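Local structure of HNH endonuclease (Geobacillus virus E2, 5H0M) at residues His93-Pro96 with Leu97-Trp101. The protein probably nicks DNA as an endonuclease of the HNH family, with a zinc ion bound by four cysteines in its structure. Residues are numbered along the deposited sequence; the frame is centred on the assembly and turned at random.
Sequences HITP and LLVDW
H93, probably the first histidine of the HNH motif, ends strand 90-93, and a turn of helical shape (L97-V99) follows in the loop leading toward strand 110-113; here H93 meets L97, while T95 and P96 meet V99 and D100. N109, consistent with the motif asparagine, holds T95 N. The turn closes on P96 O, which takes two backbone donors. D100 N is 3.1 Å from P96 O and lies nearly in line with that C=O, whereas V99 N, 2.9 Å from P96 O, comes in from above the carbonyl plane with a more bent N-H angle of 141°. A water lies within hydrogen-bonding distance of T95 O and D100 O.

L97 lies over one face of the imidazole: its CB is 4.3 Å from the H93 ring centroid, a CH-pi contact, and its CD1 comes within 4.1 Å of H93 NE2. NE2 itself bonds R104 O. V99 CG2 runs alongside the proline ring, 3.9 Å from P96 CB. With T95 CG2 anti to the backbone N (chi1 -58° puts OG1 beside that N), the methyl touches V99 CG1 and D100 CB, each at 3.8 Å. Y129 of helix 115-129 packs on P96 and V99, while L97 also touches F55 of helix 41-55.

Two bonds to P96 O thus fix the turn; L97 covers one imidazole face, and the bond from NE2 to R104 O probably helps fix the ring's rotation.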
loop_
_atom_site.group_PDB
_atom_site.type_symbol
_atom_site.label_atom_id
_atom_site.label_comp_id
_atom_site.label_asym_id
_atom_site.label_seq_id
_atom_site.Cartn_x
_atom_site.Cartn_y
_atom_site.Cartn_z
ATOM N N HIS A 93 -0.500 -0.247 0.981
ATOM C CA HIS A 93 -0.091 -0.449 2.369
ATOM C C HIS A 93 -1.003 0.307 3.306
ATOM O O HIS A 93 -1.233 1.507 3.111
ATOM C CB HIS A 93 1.345 0.023 2.560
ATOM C CG HIS A 93 2.351 -0.841 1.867
ATOM N ND1 HIS A 93 2.632 -0.720 0.530
ATOM C CD2 HIS A 93 3.116 -1.859 2.325
ATOM C CE1 HIS A 93 3.539 -1.620 0.189
ATOM N NE2 HIS A 93 3.837 -2.334 1.257
ATOM N N ILE A 94 -1.495 -0.368 4.333
ATOM C CA ILE A 94 -2.387 0.298 5.305
ATOM C C ILE A 94 -1.580 1.313 6.110
ATOM O O ILE A 94 -1.856 2.516 6.066
ATOM C CB ILE A 94 -3.097 -0.702 6.215
ATOM C CG1 ILE A 94 -3.976 -1.655 5.412
ATOM C CG2 ILE A 94 -3.876 0.060 7.284
ATOM C CD1 ILE A 94 -4.640 -2.731 6.238
ATOM N N THR A 95 -0.560 0.835 6.816
ATOM C CA THR A 95 0.508 1.701 7.316
ATOM C C THR A 95 1.447 1.929 6.141
ATOM O O THR A 95 2.007 0.968 5.610
ATOM C CB THR A 95 1.262 1.047 8.465
ATOM O OG1 THR A 95 0.343 0.739 9.523
ATOM C CG2 THR A 95 2.352 1.964 8.995
ATOM N N PRO A 96 1.598 3.178 5.703
ATOM C CA PRO A 96 2.361 3.404 4.475
ATOM C C PRO A 96 3.780 2.853 4.531
ATOM O O PRO A 96 4.407 2.781 5.590
ATOM C CB PRO A 96 2.374 4.928 4.345
ATOM C CG PRO A 96 1.128 5.366 5.038
ATOM C CD PRO A 96 0.966 4.420 6.194
ATOM N N LEU A 97 4.286 2.469 3.362
ATOM C CA LEU A 97 5.622 1.942 3.240
ATOM C C LEU A 97 6.687 2.842 3.858
ATOM O O LEU A 97 7.598 2.356 4.530
ATOM C CB LEU A 97 5.926 1.712 1.755
ATOM C CG LEU A 97 7.270 1.088 1.428
ATOM C CD1 LEU A 97 7.356 -0.327 1.965
ATOM C CD2 LEU A 97 7.475 1.114 -0.085
ATOM N N LEU A 98 6.561 4.142 3.631
ATOM C CA LEU A 98 7.540 5.112 4.119
ATOM C C LEU A 98 7.380 5.409 5.600
ATOM O O LEU A 98 8.241 6.050 6.199
ATOM C CB LEU A 98 7.456 6.392 3.281
ATOM C CG LEU A 98 8.059 6.295 1.872
ATOM C CD1 LEU A 98 7.588 7.446 0.995
ATOM C CD2 LEU A 98 9.574 6.260 1.971
ATOM N N VAL A 99 6.270 4.960 6.181
ATOM C CA VAL A 99 6.028 5.115 7.621
ATOM C C VAL A 99 6.587 3.932 8.418
ATOM O O VAL A 99 7.142 4.109 9.507
ATOM C CB VAL A 99 4.524 5.322 7.894
ATOM C CG1 VAL A 99 4.194 5.227 9.382
ATOM C CG2 VAL A 99 4.077 6.658 7.337
ATOM N N ASP A 100 6.435 2.712 7.901
ATOM C CA ASP A 100 6.970 1.528 8.576
ATOM C C ASP A 100 7.472 0.492 7.567
ATOM O O ASP A 100 6.721 -0.331 7.046
ATOM C CB ASP A 100 5.937 0.898 9.505
ATOM C CG ASP A 100 6.548 -0.127 10.446
ATOM O OD1 ASP A 100 7.667 -0.641 10.157
ATOM O OD2 ASP A 100 5.911 -0.445 11.486
ATOM N N TRP A 101 8.780 0.525 7.337
ATOM C CA TRP A 101 9.426 -0.374 6.386
ATOM C C TRP A 101 9.242 -1.847 6.760
ATOM O O TRP A 101 9.144 -2.710 5.888
ATOM C CB TRP A 101 10.926 -0.021 6.331
ATOM C CG TRP A 101 11.776 -0.915 5.459
ATOM C CD1 TRP A 101 12.736 -1.789 5.878
ATOM C CD2 TRP A 101 11.738 -1.016 4.031
ATOM N NE1 TRP A 101 13.299 -2.431 4.801
ATOM C CE2 TRP A 101 12.698 -1.980 3.656
ATOM C CE3 TRP A 101 10.979 -0.398 3.035
ATOM C CZ2 TRP A 101 12.928 -2.326 2.330
ATOM C CZ3 TRP A 101 11.216 -0.744 1.720
ATOM C CH2 TRP A 101 12.169 -1.706 1.383
HETATM O O HOH W 1 4.437 -0.632 5.406
#